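Local coordinates for protein EvdO2 (PDB 4XAB) that probably catalyses an oxidative cyclization in orthosomycin biosynthesis as a phytanoyl-CoA dioxygenase-family oxygenase built on a double-stranded beta helix, at residues D14-L26 with C159-V171. Numbering follows the deposited sequence.
Sequences DREEFRSRGFAIL and CLHYLPGGHRGPV
Y162 meets F23 where two sheets of the double-stranded beta helix face each other. The rings are nearly parallel (13°) but slid apart, centroids 4.6 Å apart. F23 CB sits over the centre of the Y162 ring, 3.7 Å from its centroid. The Y162 hydroxyl is hydrogen-bonded to H209 ND1, and the Y162 side chain lies about 8 Å from the bound nickel. P164 follows, its CG near the edge of the F23 ring and 3.7 Å from R21 NH2. G165 lies in the type II turn from L163 to G166. G165 N donates an almost straight bond to R21 O (2.8 Å, 177°). H167 then reaches a carbonyl in the last turn of helix 12-21. Its CG lies between the backbone N and carbonyl carbon (chi1 62°), and the ring lies flat on G22 CA, where there is no side chain. H167 NE2 donates to R19 O (2.8 Å) within the ring plane. With an alanine in place of H167, R19 O would probably lose this N-H and a gap would open over G22 CA. R168 bends at chi3 and reaches the next carbonyl: R168 NH1 bonds S20 O at 2.8 Å, and a water links the same NH1 to R19 O.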
ATOM      1  N   ASP A  14       1.085  18.241  -8.472  1.00 17.40           N
ATOM      2  CA  ASP A  14       0.993  16.926  -7.826  1.00 18.19           C
ATOM      3  C   ASP A  14      -0.160  16.135  -8.431  1.00 18.94           C
ATOM      4  O   ASP A  14      -0.011  14.966  -8.776  1.00 17.38           O
ATOM      5  CB  ASP A  14       0.786  17.047  -6.315  1.00 16.72           C
ATOM      6  CG  ASP A  14       1.989  17.624  -5.599  1.00 22.34           C
ATOM      7  OD1 ASP A  14       3.125  17.194  -5.892  1.00 23.41           O
ATOM      8  OD2 ASP A  14       1.794  18.514  -4.749  1.00 24.87           O
ATOM      9  N   ARG A  15      -1.320  16.778  -8.541  1.00 18.32           N
ATOM     10  CA  ARG A  15      -2.484  16.113  -9.096  0.54 16.74           C
ATOM     11  C   ARG A  15      -2.274  15.760 -10.564  1.00 18.25           C
ATOM     12  O   ARG A  15      -2.688  14.677 -11.019  1.00 17.35           O
ATOM     13  CB  ARG A  15      -3.726  16.996  -8.936  0.54 19.70           C
ATOM     14  CG  ARG A  15      -5.009  16.356  -9.428  0.54 16.33           C
ATOM     15  CD  ARG A  15      -6.159  17.357  -9.385  0.54 20.22           C
ATOM     16  NE  ARG A  15      -7.320  16.885 -10.134  0.54 30.86           N
ATOM     17  CZ  ARG A  15      -7.522  17.125 -11.427  0.54 32.14           C
ATOM     18  NH1 ARG A  15      -6.636  17.830 -12.118  0.54 34.68           N
ATOM     19  NH2 ARG A  15      -8.605  16.655 -12.031  0.54 33.18           N
ATOM     20  N   GLU A  16      -1.645  16.670 -11.300  1.00 17.88           N
ATOM     21  CA  GLU A  16      -1.436  16.478 -12.716  1.00 16.81           C
ATOM     22  C   GLU A  16      -0.542  15.268 -12.969  1.00 19.58           C
ATOM     23  O   GLU A  16      -0.829  14.443 -13.837  1.00 18.08           O
ATOM     24  CB  GLU A  16      -0.840  17.736 -13.342  1.00 19.36           C
ATOM     25  CG  GLU A  16      -0.503  17.583 -14.810  1.00 29.27           C
ATOM     26  CD  GLU A  16       0.235  18.789 -15.365  1.00 36.75           C
ATOM     27  OE1 GLU A  16       0.973  19.450 -14.594  1.00 35.75           O
ATOM     28  OE2 GLU A  16       0.076  19.071 -16.571  1.00 37.38           O
ATOM     29  N   GLU A  17       0.531  15.146 -12.201  1.00 17.89           N
ATOM     30  CA  GLU A  17       1.438  14.022 -12.421  1.00 21.04           C
ATOM     31  C   GLU A  17       0.826  12.725 -11.904  1.00 19.46           C
ATOM     32  O   GLU A  17       1.054  11.657 -12.485  1.00 19.50           O
ATOM     33  CB  GLU A  17       2.802  14.289 -11.780  1.00 27.60           C
ATOM     34  CG  GLU A  17       3.599  15.407 -12.473  1.00 34.08           C
ATOM     35  CD  GLU A  17       3.707  15.224 -13.983  1.00 47.18           C
ATOM     36  OE1 GLU A  17       4.106  14.128 -14.436  1.00 47.91           O
ATOM     37  OE2 GLU A  17       3.388  16.181 -14.721  1.00 52.29           O
ATOM     38  N   PHE A  18       0.037  12.799 -10.832  1.00 16.23           N
ATOM     39  CA  PHE A  18      -0.720  11.616 -10.417  1.00 16.82           C
ATOM     40  C   PHE A  18      -1.617  11.102 -11.550  1.00 21.37           C
ATOM     41  O   PHE A  18      -1.664   9.899 -11.808  1.00 21.42           O
ATOM     42  CB  PHE A  18      -1.562  11.893  -9.166  1.00 20.73           C
ATOM     43  CG  PHE A  18      -2.453  10.738  -8.773  1.00 16.49           C
ATOM     44  CD1 PHE A  18      -1.922   9.635  -8.100  1.00 19.04           C
ATOM     45  CD2 PHE A  18      -3.803  10.743  -9.092  1.00 15.98           C
ATOM     46  CE1 PHE A  18      -2.744   8.561  -7.755  1.00 18.18           C
ATOM     47  CE2 PHE A  18      -4.625   9.676  -8.751  1.00 21.93           C
ATOM     48  CZ  PHE A  18      -4.087   8.585  -8.079  1.00 20.10           C
ATOM     49  N   ARG A  19      -2.319  12.001 -12.238  1.00 15.65           N
ATOM     50  CA  ARG A  19      -3.233  11.590 -13.303  1.00 17.12           C
ATOM     51  C   ARG A  19      -2.486  11.023 -14.494  1.00 18.60           C
ATOM     52  O   ARG A  19      -2.914  10.047 -15.106  1.00 21.32           O
ATOM     53  CB  ARG A  19      -4.093  12.767 -13.779  1.00 22.64           C
ATOM     54  CG  ARG A  19      -4.947  13.383 -12.713  1.00 36.49           C
ATOM     55  CD  ARG A  19      -5.775  12.354 -12.005  1.00 48.77           C
ATOM     56  NE  ARG A  19      -6.723  13.001 -11.110  1.00 60.11           N
ATOM     57  CZ  ARG A  19      -7.945  13.380 -11.467  1.00 65.76           C
ATOM     58  NH1 ARG A  19      -8.380  13.167 -12.703  1.00 67.46           N
ATOM     59  NH2 ARG A  19      -8.731  13.966 -10.578  1.00 70.53           N
ATOM     60  N   SER A  20      -1.356  11.650 -14.803  1.00 17.96           N
ATOM     61  CA  SER A  20      -0.549  11.297 -15.951  1.00 19.23           C
ATOM     62  C   SER A  20       0.173   9.979 -15.743  1.00 18.94           C
ATOM     63  O   SER A  20       0.146   9.105 -16.607  1.00 20.34           O
ATOM     64  CB  SER A  20       0.477  12.403 -16.231  1.00 23.33           C
ATOM     65  OG  SER A  20       1.429  11.965 -17.185  1.00 32.66           O
ATOM     66  N   ARG A  21       0.804   9.847 -14.584  1.00 17.36           N
ATOM     67  CA  ARG A  21       1.693   8.725 -14.323  1.00 19.42           C
ATOM     68  C   ARG A  21       1.052   7.594 -13.531  1.00 16.59           C
ATOM     69  O   ARG A  21       1.512   6.463 -13.600  1.00 17.09           O
ATOM     70  CB  ARG A  21       2.942   9.217 -13.581  1.00 16.35           C
ATOM     71  CG  ARG A  21       3.637  10.384 -14.254  1.00 20.74           C
ATOM     72  CD  ARG A  21       5.039  10.559 -13.691  1.00 22.31           C
ATOM     73  NE  ARG A  21       5.999   9.753 -14.434  1.00 32.78           N
ATOM     74  CZ  ARG A  21       7.241   9.502 -14.032  1.00 25.00           C
ATOM     75  NH1 ARG A  21       7.666   9.982 -12.870  1.00 24.89           N
ATOM     76  NH2 ARG A  21       8.049   8.763 -14.785  1.00 27.93           N
ATOM     77  N   GLY A  22      -0.001   7.899 -12.781  1.00 15.76           N
ATOM     78  CA  GLY A  22      -0.685   6.897 -11.983  1.00 15.41           C
ATOM     79  C   GLY A  22      -0.180   6.758 -10.559  1.00 13.95           C
ATOM     80  O   GLY A  22      -0.658   5.901  -9.799  1.00 14.22           O
ATOM     81  N   PHE A  23       0.819   7.566 -10.218  1.00 16.98           N
ATOM     82  CA  PHE A  23       1.352   7.613  -8.865  1.00 12.89           C
ATOM     83  C   PHE A  23       1.902   8.997  -8.569  1.00 16.80           C
ATOM     84  O   PHE A  23       2.149   9.797  -9.476  1.00 17.19           O
ATOM     85  CB  PHE A  23       2.453   6.570  -8.673  1.00 12.50           C
ATOM     86  CG  PHE A  23       3.681   6.857  -9.470  1.00 13.86           C
ATOM     87  CD1 PHE A  23       4.761   7.525  -8.900  1.00 16.37           C
ATOM     88  CD2 PHE A  23       3.759   6.467 -10.795  1.00 16.78           C
ATOM     89  CE1 PHE A  23       5.881   7.793  -9.648  1.00 20.88           C
ATOM     90  CE2 PHE A  23       4.870   6.733 -11.549  1.00 20.56           C
ATOM     91  CZ  PHE A  23       5.938   7.401 -10.979  1.00 22.70           C
ATOM     92  N   ALA A  24       2.122   9.267  -7.290  1.00 14.00           N
ATOM     93  CA  ALA A  24       2.722  10.552  -6.912  1.00 14.02           C
ATOM     94  C   ALA A  24       3.429  10.417  -5.600  1.00 12.72           C
ATOM     95  O   ALA A  24       3.008   9.642  -4.740  1.00 15.08           O
ATOM     96  CB  ALA A  24       1.668  11.626  -6.827  1.00 18.21           C
ATOM     97  N   ILE A  25       4.502  11.182  -5.452  1.00 15.50           N
ATOM     98  CA  ILE A  25       5.247  11.245  -4.212  1.00 15.47           C
ATOM     99  C   ILE A  25       4.868  12.490  -3.436  1.00 15.08           C
ATOM    100  O   ILE A  25       4.864  13.591  -3.989  1.00 17.45           O
ATOM    101  CB  ILE A  25       6.765  11.276  -4.464  1.00 18.78           C
ATOM    102  CG1 ILE A  25       7.232   9.938  -5.031  1.00 22.08           C
ATOM    103  CG2 ILE A  25       7.503  11.618  -3.169  1.00 25.20           C
ATOM    104  CD1 ILE A  25       8.737   9.893  -5.285  1.00 23.16           C
ATOM    105  N   LEU A  26       4.543  12.303  -2.164  1.00 14.92           N
ATOM    106  CA  LEU A  26       4.289  13.417  -1.260  1.00 15.57           C
ATOM    107  C   LEU A  26       5.364  13.395  -0.185  1.00 13.57           C
ATOM    108  O   LEU A  26       5.362  12.507   0.661  1.00 16.03           O
ATOM    109  CB  LEU A  26       2.913  13.292  -0.643  1.00 16.88           C
ATOM    110  CG  LEU A  26       1.763  12.999  -1.602  1.00 18.80           C
ATOM    111  CD1 LEU A  26       0.475  12.793  -0.828  1.00 23.90           C
ATOM    112  CD2 LEU A  26       1.636  14.136  -2.587  1.00 19.26           C
ATOM    113  N   CYS A 159      11.305  -0.009  -0.823  1.00 17.49           N
ATOM    114  CA  CYS A 159      10.365   1.021  -1.259  1.00 18.35           C
ATOM    115  C   CYS A 159       9.600   0.524  -2.487  1.00 16.55           C
ATOM    116  O   CYS A 159       9.952  -0.494  -3.076  1.00 16.92           O
ATOM    117  CB  CYS A 159      11.092   2.335  -1.568  1.00 22.42           C
ATOM    118  SG  CYS A 159      12.035   2.326  -3.092  1.00 18.75           S
ATOM    119  N   LEU A 160       8.537   1.234  -2.853  1.00 15.84           N
ATOM    120  CA  LEU A 160       7.722   0.865  -4.004  1.00 14.83           C
ATOM    121  C   LEU A 160       8.345   1.344  -5.305  1.00 16.31           C
ATOM    122  O   LEU A 160       9.018   2.373  -5.350  1.00 15.67           O
ATOM    123  CB  LEU A 160       6.307   1.452  -3.875  1.00 16.76           C
ATOM    124  CG  LEU A 160       5.533   0.935  -2.656  1.00 24.59           C
ATOM    125  CD1 LEU A 160       4.092   1.415  -2.643  1.00 24.74           C
ATOM    126  CD2 LEU A 160       5.586  -0.570  -2.614  1.00 29.72           C
ATOM    127  N   HIS A 161       8.088   0.579  -6.355  1.00 14.90           N
ATOM    128  CA  HIS A 161       8.441   0.916  -7.721  1.00 11.79           C
ATOM    129  C   HIS A 161       7.156   0.875  -8.527  1.00 13.54           C
ATOM    130  O   HIS A 161       6.318   0.008  -8.290  1.00 14.41           O
ATOM    131  CB  HIS A 161       9.430  -0.087  -8.320  1.00 13.67           C
ATOM    132  CG  HIS A 161      10.682  -0.282  -7.519  1.00 16.18           C
ATOM    133  ND1 HIS A 161      11.940  -0.176  -8.075  1.00 21.08           N
ATOM    134  CD2 HIS A 161      10.871  -0.649  -6.229  1.00 15.03           C
ATOM    135  CE1 HIS A 161      12.851  -0.435  -7.152  1.00 23.80           C
ATOM    136  NE2 HIS A 161      12.229  -0.722  -6.021  1.00 18.07           N
ATOM    137  N   TYR A 162       7.027   1.763  -9.500  1.00 12.86           N
ATOM    138  CA  TYR A 162       5.828   1.814 -10.339  1.00 10.90           C
ATOM    139  C   TYR A 162       6.101   1.695 -11.827  1.00 14.71           C
ATOM    140  O   TYR A 162       7.192   2.008 -12.292  1.00 14.58           O
ATOM    141  CB  TYR A 162       5.088   3.132 -10.113  1.00 11.29           C
ATOM    142  CG  TYR A 162       4.567   3.310  -8.726  1.00 11.83           C
ATOM    143  CD1 TYR A 162       5.191   4.175  -7.840  1.00 16.67           C
ATOM    144  CD2 TYR A 162       3.442   2.637  -8.303  1.00 12.81           C
ATOM    145  CE1 TYR A 162       4.699   4.365  -6.577  1.00 16.58           C
ATOM    146  CE2 TYR A 162       2.955   2.799  -7.045  1.00 13.45           C
ATOM    147  CZ  TYR A 162       3.588   3.666  -6.173  1.00 16.49           C
ATOM    148  OH  TYR A 162       3.083   3.843  -4.905  1.00 19.58           O
ATOM    149  N   LEU A 163       5.084   1.267 -12.579  1.00 14.31           N
ATOM    150  CA  LEU A 163       5.117   1.378 -14.035  1.00 12.73           C
ATOM    151  C   LEU A 163       4.333   2.613 -14.452  1.00 13.59           C
ATOM    152  O   LEU A 163       3.104   2.581 -14.461  1.00 16.23           O
ATOM    153  CB  LEU A 163       4.515   0.135 -14.707  1.00 16.70           C
ATOM    154  CG  LEU A 163       4.616   0.211 -16.232  1.00 23.06           C
ATOM    155  CD1 LEU A 163       6.045  -0.035 -16.660  1.00 21.48           C
ATOM    156  CD2 LEU A 163       3.665  -0.775 -16.915  1.00 27.42           C
ATOM    157  N   PRO A 164       5.035   3.713 -14.781  1.00 15.98           N
ATOM    158  CA  PRO A 164       4.339   4.960 -15.117  1.00 12.77           C
ATOM    159  C   PRO A 164       3.365   4.781 -16.269  1.00 15.54           C
ATOM    160  O   PRO A 164       3.732   4.203 -17.297  1.00 20.15           O
ATOM    161  CB  PRO A 164       5.475   5.908 -15.519  1.00 15.11           C
ATOM    162  CG  PRO A 164       6.700   5.353 -14.843  1.00 15.56           C
ATOM    163  CD  PRO A 164       6.504   3.856 -14.869  1.00 14.17           C
ATOM    164  N   GLY A 165       2.145   5.273 -16.087  1.00 16.21           N
ATOM    165  CA  GLY A 165       1.161   5.252 -17.145  1.00 17.72           C
ATOM    166  C   GLY A 165       0.392   3.951 -17.200  1.00 16.72           C
ATOM    167  O   GLY A 165      -0.571   3.830 -17.958  1.00 16.33           O
ATOM    168  N   GLY A 166       0.795   2.981 -16.380  1.00 15.66           N
ATOM    169  CA  GLY A 166       0.201   1.651 -16.445  1.00 15.37           C
ATOM    170  C   GLY A 166      -1.258   1.596 -16.039  1.00 15.88           C
ATOM    171  O   GLY A 166      -1.959   0.620 -16.330  1.00 16.65           O
ATOM    172  N   HIS A 167      -1.720   2.625 -15.341  1.00 15.76           N
ATOM    173  CA  HIS A 167      -3.118   2.678 -14.931  1.00 13.88           C
ATOM    174  C   HIS A 167      -4.058   2.939 -16.112  1.00 17.51           C
ATOM    175  O   HIS A 167      -5.271   2.815 -15.957  1.00 16.38           O
ATOM    176  CB  HIS A 167      -3.331   3.742 -13.847  1.00 17.55           C
ATOM    177  CG  HIS A 167      -3.003   5.133 -14.289  1.00 16.40           C
ATOM    178  ND1 HIS A 167      -1.870   5.436 -15.013  1.00 16.85           N
ATOM    179  CD2 HIS A 167      -3.673   6.299 -14.131  1.00 18.25           C
ATOM    180  CE1 HIS A 167      -1.847   6.736 -15.267  1.00 13.72           C
ATOM    181  NE2 HIS A 167      -2.924   7.280 -14.733  1.00 18.06           N
ATOM    182  N   ARG A 168      -3.516   3.307 -17.278  1.00 15.17           N
ATOM    183  CA  ARG A 168      -4.343   3.460 -18.476  1.00 14.60           C
ATOM    184  C   ARG A 168      -4.285   2.218 -19.351  1.00 15.23           C
ATOM    185  O   ARG A 168      -4.942   2.146 -20.377  1.00 18.05           O
ATOM    186  CB  ARG A 168      -3.915   4.682 -19.289  1.00 19.71           C
ATOM    187  CG  ARG A 168      -4.275   5.990 -18.628  1.00 21.04           C
ATOM    188  CD  ARG A 168      -4.022   7.134 -19.581  1.00 24.95           C
ATOM    189  NE  ARG A 168      -2.643   7.122 -20.072  1.00 30.11           N
ATOM    190  CZ  ARG A 168      -1.635   7.797 -19.520  1.00 42.18           C
ATOM    191  NH1 ARG A 168      -1.835   8.560 -18.449  1.00 34.52           N
ATOM    192  NH2 ARG A 168      -0.420   7.712 -20.046  1.00 44.87           N
ATOM    193  N   GLY A 169      -3.477   1.247 -18.930  1.00 14.84           N
ATOM    194  CA  GLY A 169      -3.383  -0.026 -19.631  1.00 15.48           C
ATOM    195  C   GLY A 169      -4.393  -1.007 -19.065  1.00 17.84           C
ATOM    196  O   GLY A 169      -5.225  -0.649 -18.230  1.00 17.31           O
ATOM    197  N   PRO A 170      -4.322  -2.269 -19.507  1.00 19.54           N
ATOM    198  CA  PRO A 170      -5.263  -3.261 -18.983  1.00 20.11           C
ATOM    199  C   PRO A 170      -4.925  -3.669 -17.558  1.00 15.49           C
ATOM    200  O   PRO A 170      -3.823  -3.386 -17.057  1.00 16.63           O
ATOM    201  CB  PRO A 170      -5.088  -4.445 -19.937  1.00 29.25           C
ATOM    202  CG  PRO A 170      -3.661  -4.338 -20.383  1.00 27.83           C
ATOM    203  CD  PRO A 170      -3.356  -2.852 -20.455  1.00 19.44           C
ATOM    204  N   VAL A 171      -5.870  -4.329 -16.904  1.00 18.19           N
ATOM    205  CA  VAL A 171      -5.517  -5.156 -15.765  1.00 17.84           C
ATOM    206  C   VAL A 171      -4.809  -6.343 -16.393  1.00 18.65           C
ATOM    207  O   VAL A 171      -5.402  -7.126 -17.128  1.00 19.03           O
ATOM    208  CB  VAL A 171      -6.727  -5.575 -14.929  1.00 19.67           C
ATOM    209  CG1 VAL A 171      -6.282  -6.531 -13.816  1.00 18.19           C
ATOM    210  CG2 VAL A 171      -7.392  -4.338 -14.339  1.00 26.09           C
TER
HETATM  211  O   HOH W   1      -4.329   9.288 -17.172  1.00 36.25           O